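PDB 6FV4: N-acetylglucosamine-6-phosphate deacetylase from Mycobacterium smegmatis, which probably catalyses the metal-dependent removal of the acetyl group from N-acetylglucosamine-6-phosphate in carbohydrate metabolism. Local coordinates for residues 85-88 and 89-93; 351-354 and 355-358. The protein carries 1 engineered substitution. One frame throughout, in Å; residues are numbered along the deposited sequence.

From the N terminus, residues 85-93 come first: interaction 1 opens helix 86-98, which follows strand 63-76 with its zinc ligands H72 and H74. Interaction 2, at 351-358, lies far later, in the last two turns of helix 339-357. Each contact closes a single helical turn rather than a long loop, and the two are in series, neither nested nor crossed. The centres of interaction 1 and interaction 2 are 24 Å apart; the nearest atoms of interactions 1 and 2 are about 14 Å apart, without touching. Interaction 1 is tied to helix 113-129 through R125 and Q126, whereas C351, P354 and L358 of interaction 2 pack against strand 63-76.

Interaction 1 (85-88 and 89-93); sequences TDDE and TARAV
D87 and R91 face each other one turn apart in the opening turns of helix 86-98 and form a salt bridge between OD1 and NH1. The D87 carboxylate stands steeply against the guanidinium, with the two planes 72° apart, and both of its oxygens approach the same nitrogen. R91 NH1 lies 2.4 Å from D87 OD1, a value too short to be taken literally, and 2.7 Å from D87 OD2. D87 reaches this position because its CG is anti to the backbone N (chi1 167°), and R91 meets it by folding back at chi3. The fold brings one guanidinium face over the D87 carbonyl, whose O sits 3.9 Å above the plane, offset toward the rim. E88 approaches the other terminal nitrogen with aliphatic carbon, its CG being 4.1 Å from R91 NH2. Its OE1 accepts instead from N80 N, and at 4.4 Å from R91 NH2 it can offer no more than a longer-range attraction.

T85 is the N-cap: its OG1 receives E88 N at 3.2 Å, with an N-H...O angle of 161°. No capping box forms, because the E88 carboxylate is turned away toward N80; T85 N donates instead to a water that donates to T89 OG1. This cap starts the helix joining strand 63-76 to strand 104-109, consistent with the first helix of the amidohydrolase (beta/alpha)8 barrel. Acidic side chains at three successive positions, D86 to E88, probably interact favourably with the helix dipole.

Across the turn, T89 N donates to T85 O at 2.9 Å, beginning the backbone series that continues through A90, R91 and A92. On another side of the helix, D86 forms a salt bridge with R125 and T89 OG1 hydrogen-bonds to Q126, linking this N-terminal turn to helix 113-129.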
ATOM      1  N   THR B  85       3.482 -38.992  -8.252  1.00 36.94           N
ATOM      2  CA  THR B  85       4.149 -40.072  -8.963  1.00 36.95           C
ATOM      3  C   THR B  85       5.457 -39.554  -9.541  1.00 37.58           C
ATOM      4  O   THR B  85       5.600 -38.360  -9.822  1.00 35.45           O
ATOM      5  CB  THR B  85       3.270 -40.658 -10.092  1.00 38.16           C
ATOM      6  OG1 THR B  85       3.111 -39.695 -11.141  1.00 38.60           O
ATOM      7  CG2 THR B  85       1.902 -41.062  -9.566  1.00 38.37           C
ATOM      8  N   ASP B  86       6.414 -40.468  -9.706  1.00 37.81           N
ATOM      9  CA  ASP B  86       7.715 -40.094 -10.253  1.00 38.57           C
ATOM     10  C   ASP B  86       7.590 -39.491 -11.640  1.00 38.84           C
ATOM     11  O   ASP B  86       8.354 -38.587 -11.998  1.00 36.34           O
ATOM     12  CB  ASP B  86       8.644 -41.310 -10.298  1.00 43.99           C
ATOM     13  CG  ASP B  86       9.075 -41.767  -8.914  1.00 46.90           C
ATOM     14  OD1 ASP B  86       8.994 -40.949  -7.973  1.00 51.15           O
ATOM     15  OD2 ASP B  86       9.502 -42.931  -8.765  1.00 50.17           O
ATOM     16  N   ASP B  87       6.628 -39.968 -12.428  1.00 35.78           N
ATOM     17  CA  ASP B  87       6.495 -39.500 -13.799  1.00 36.42           C
ATOM     18  C   ASP B  87       5.892 -38.096 -13.851  1.00 37.31           C
ATOM     19  O   ASP B  87       6.372 -37.233 -14.597  1.00 35.60           O
ATOM     20  CB  ASP B  87       5.653 -40.505 -14.584  1.00 42.79           C
ATOM     21  CG  ASP B  87       5.192 -39.973 -15.920  1.00 52.20           C
ATOM     22  OD1 ASP B  87       6.001 -39.338 -16.640  1.00 52.57           O
ATOM     23  OD2 ASP B  87       4.006 -40.191 -16.260  1.00 60.71           O
ATOM     24  N   GLU B  88       4.854 -37.838 -13.054  1.00 31.90           N
ATOM     25  CA  GLU B  88       4.256 -36.509 -13.072  1.00 35.67           C
ATOM     26  C   GLU B  88       5.188 -35.485 -12.438  1.00 29.83           C
ATOM     27  O   GLU B  88       5.334 -34.375 -12.956  1.00 29.47           O
ATOM     28  CB  GLU B  88       2.901 -36.533 -12.371  1.00 29.98           C
ATOM     29  CG  GLU B  88       1.936 -37.488 -13.033  1.00 34.58           C
ATOM     30  CD  GLU B  88       0.608 -36.875 -13.389  1.00 39.59           C
ATOM     31  OE1 GLU B  88       0.513 -35.631 -13.499  1.00 35.28           O
ATOM     32  OE2 GLU B  88      -0.360 -37.650 -13.565  1.00 46.04           O
ATOM     33  N   THR B  89       5.832 -35.840 -11.326  1.00 29.03           N
ATOM     34  CA  THR B  89       6.759 -34.905 -10.699  1.00 30.86           C
ATOM     35  C   THR B  89       7.943 -34.618 -11.608  1.00 29.76           C
ATOM     36  O   THR B  89       8.386 -33.465 -11.715  1.00 31.46           O
ATOM     37  CB  THR B  89       7.218 -35.447  -9.353  1.00 29.76           C
ATOM     38  OG1 THR B  89       6.076 -35.554  -8.502  1.00 30.80           O
ATOM     39  CG2 THR B  89       8.238 -34.489  -8.696  1.00 30.11           C
ATOM     40  N   ALA B  90       8.453 -35.644 -12.293  1.00 32.01           N
ATOM     41  CA  ALA B  90       9.602 -35.440 -13.169  1.00 33.19           C
ATOM     42  C   ALA B  90       9.271 -34.474 -14.305  1.00 33.48           C
ATOM     43  O   ALA B  90      10.101 -33.640 -14.676  1.00 28.82           O
ATOM     44  CB  ALA B  90      10.098 -36.768 -13.726  1.00 35.13           C
ATOM     45  N   ARG B  91       8.060 -34.573 -14.863  1.00 32.79           N
ATOM     46  CA  ARG B  91       7.668 -33.701 -15.966  1.00 28.59           C
ATOM     47  C   ARG B  91       7.497 -32.257 -15.504  1.00 30.87           C
ATOM     48  O   ARG B  91       7.870 -31.315 -16.224  1.00 29.68           O
ATOM     49  CB  ARG B  91       6.370 -34.212 -16.605  1.00 32.79           C
ATOM     50  CG  ARG B  91       6.551 -35.398 -17.530  1.00 38.20           C
ATOM     51  CD  ARG B  91       5.424 -35.504 -18.558  1.00 43.06           C
ATOM     52  NE  ARG B  91       4.125 -35.776 -17.939  1.00 46.18           N
ATOM     53  CZ  ARG B  91       3.656 -36.994 -17.669  1.00 51.32           C
ATOM     54  NH1 ARG B  91       4.375 -38.068 -17.960  1.00 53.50           N
ATOM     55  NH2 ARG B  91       2.460 -37.140 -17.105  1.00 47.51           N
ATOM     56  N   ALA B  92       6.888 -32.059 -14.332  1.00 27.63           N
ATOM     57  CA  ALA B  92       6.728 -30.707 -13.811  1.00 26.53           C
ATOM     58  C   ALA B  92       8.080 -30.098 -13.491  1.00 27.81           C
ATOM     59  O   ALA B  92       8.364 -28.947 -13.866  1.00 26.43           O
ATOM     60  CB  ALA B  92       5.847 -30.719 -12.566  1.00 27.46           C
ATOM     61  N   VAL B  93       8.934 -30.876 -12.831  1.00 24.31           N
ATOM     62  CA  VAL B  93      10.257 -30.393 -12.459  1.00 28.66           C
ATOM     63  C   VAL B  93      11.064 -30.048 -13.699  1.00 27.96           C
ATOM     64  O   VAL B  93      11.708 -28.997 -13.760  1.00 33.02           O
ATOM     65  CB  VAL B  93      10.972 -31.443 -11.586  1.00 27.52           C
ATOM     66  CG1 VAL B  93      12.461 -31.162 -11.531  1.00 28.37           C
ATOM     67  CG2 VAL B  93      10.351 -31.457 -10.192  1.00 27.66           C
TER
HETATM   68  O   HOH W   1       3.402 -36.188  -8.967  1.00 29.49           O

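Interaction 2 (351-354 and 355-358); sequences CVNP and ARAL
R356 runs back alongside N353 in the final turns of helix 339-357, both side chains pointing the same way, with amide and guanidinium planes 42° apart. Extended through chi1 and chi2, the arginine bends at chi3 (54°), which sets one guanidinium face over N353 CA, 3.7 Å from the plane. R356 NH2 makes a weak bond to N353 OD1, 3.1 Å long and bent to 131°. A water in the guanidinium plane supports the pair by joining NH1 to OD1; a second gives a short, less certain link from NH2 to the N353 main-chain O. V352 CG1 comes within 3.9 Å of R356 NH1, a methyl packed obliquely on the guanidinium.

P354 and A355, which with R356 bury the most surface here, shape the backbone. Having no N-H, the P354 nitrogen cannot bond to the preceding turn, and the helix is kinked there. Beside this irregularity A355 CB lies 3.5 Å from C351 O, a buried carbonyl oxygen with no polar partner in the model. Backbone bonding spans the proline, R356 N donating to V352 O at 3.0 Å, and goes on to L358 N and P354 O at 3.2 Å.

The amide of N353 is also fixed from its nitrogen side, ND2 donating to P275 O and L278 O. P354 meets T71 and S279, so this proline-kinked helix bridges strands 63-76 and 278-281, consistent with the region where the first and last strands of an amidohydrolase (beta/alpha)8 barrel come together.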
ATOM      1  N   CYS B 351      14.210 -14.849  -5.863  1.00 28.22           N
ATOM      2  CA  CYS B 351      15.304 -15.707  -5.423  1.00 28.61           C
ATOM      3  C   CYS B 351      15.526 -15.637  -3.914  1.00 29.90           C
ATOM      4  O   CYS B 351      15.487 -16.672  -3.238  1.00 34.77           O
ATOM      5  CB  CYS B 351      16.608 -15.348  -6.154  1.00 29.30           C
ATOM      6  SG  CYS B 351      16.473 -15.104  -7.971  1.00 33.88           S
ATOM      7  N   VAL B 352      15.751 -14.452  -3.355  1.00 28.27           N
ATOM      8  CA  VAL B 352      16.175 -14.374  -1.952  1.00 28.96           C
ATOM      9  C   VAL B 352      14.991 -14.397  -0.996  1.00 25.92           C
ATOM     10  O   VAL B 352      14.954 -15.203  -0.057  1.00 31.66           O
ATOM     11  CB  VAL B 352      17.056 -13.134  -1.712  1.00 32.41           C
ATOM     12  CG1 VAL B 352      17.550 -13.139  -0.264  1.00 34.93           C
ATOM     13  CG2 VAL B 352      18.220 -13.117  -2.688  1.00 33.56           C
ATOM     14  N   ASN B 353      14.021 -13.518  -1.198  1.00 25.24           N
ATOM     15  CA  ASN B 353      12.886 -13.433  -0.281  1.00 25.30           C
ATOM     16  C   ASN B 353      12.157 -14.755  -0.139  1.00 25.73           C
ATOM     17  O   ASN B 353      11.815 -15.120   0.998  1.00 25.06           O
ATOM     18  CB  ASN B 353      11.906 -12.343  -0.738  1.00 23.94           C
ATOM     19  CG  ASN B 353      12.565 -10.968  -0.832  1.00 28.70           C
ATOM     20  OD1 ASN B 353      13.665 -10.782  -0.338  1.00 26.70           O
ATOM     21  ND2 ASN B 353      11.882 -10.009  -1.462  1.00 21.25           N
ATOM     22  N   PRO B 354      11.829 -15.478  -1.217  1.00 25.49           N
ATOM     23  CA  PRO B 354      11.086 -16.731  -1.016  1.00 25.36           C
ATOM     24  C   PRO B 354      11.909 -17.806  -0.332  1.00 24.83           C
ATOM     25  O   PRO B 354      11.358 -18.588   0.451  1.00 26.60           O
ATOM     26  CB  PRO B 354      10.680 -17.136  -2.437  1.00 25.72           C
ATOM     27  CG  PRO B 354      11.561 -16.377  -3.342  1.00 27.97           C
ATOM     28  CD  PRO B 354      11.908 -15.115  -2.645  1.00 25.59           C
ATOM     29  N   ALA B 355      13.203 -17.903  -0.638  1.00 25.18           N
ATOM     30  CA  ALA B 355      14.027 -18.906   0.026  1.00 28.42           C
ATOM     31  C   ALA B 355      14.116 -18.618   1.514  1.00 30.23           C
ATOM     32  O   ALA B 355      14.066 -19.538   2.347  1.00 28.08           O
ATOM     33  CB  ALA B 355      15.421 -18.955  -0.606  1.00 28.34           C
ATOM     34  N   ARG B 356      14.235 -17.339   1.866  1.00 22.10           N
ATOM     35  CA  ARG B 356      14.318 -16.942   3.267  1.00 27.31           C
ATOM     36  C   ARG B 356      12.993 -17.180   3.985  1.00 31.94           C
ATOM     37  O   ARG B 356      12.971 -17.670   5.120  1.00 25.61           O
ATOM     38  CB  ARG B 356      14.734 -15.467   3.353  1.00 30.33           C
ATOM     39  CG  ARG B 356      15.087 -14.987   4.740  1.00 31.71           C
ATOM     40  CD  ARG B 356      15.350 -13.498   4.735  1.00 38.97           C
ATOM     41  NE  ARG B 356      14.230 -12.780   4.145  1.00 40.83           N
ATOM     42  CZ  ARG B 356      14.348 -11.866   3.183  1.00 40.22           C
ATOM     43  NH1 ARG B 356      15.545 -11.544   2.700  1.00 44.64           N
ATOM     44  NH2 ARG B 356      13.266 -11.263   2.715  1.00 34.75           N
ATOM     45  N   ALA B 357      11.874 -16.837   3.344  1.00 28.65           N
ATOM     46  CA  ALA B 357      10.579 -17.034   3.985  1.00 26.98           C
ATOM     47  C   ALA B 357      10.336 -18.505   4.317  1.00 25.71           C
ATOM     48  O   ALA B 357       9.726 -18.822   5.343  1.00 26.50           O
ATOM     49  CB  ALA B 357       9.460 -16.503   3.089  1.00 26.06           C
ATOM     50  N   LEU B 358      10.791 -19.407   3.465  1.00 25.04           N
ATOM     51  CA  LEU B 358      10.541 -20.831   3.657  1.00 29.50           C
ATOM     52  C   LEU B 358      11.659 -21.548   4.394  1.00 31.41           C
ATOM     53  O   LEU B 358      11.573 -22.766   4.585  1.00 34.42           O
ATOM     54  CB  LEU B 358      10.291 -21.509   2.311  1.00 27.63           C
ATOM     55  CG  LEU B 358       8.777 -21.540   2.085  1.00 31.99           C
ATOM     56  CD1 LEU B 358       8.265 -20.159   1.653  1.00 27.23           C
ATOM     57  CD2 LEU B 358       8.373 -22.600   1.102  1.00 31.18           C
TER
HETATM   58  O   HOH W   2      11.523 -12.983   3.225  1.00 36.53           O
HETATM   59  O   HOH W   3      16.038  -9.586   0.568  1.00 42.79           O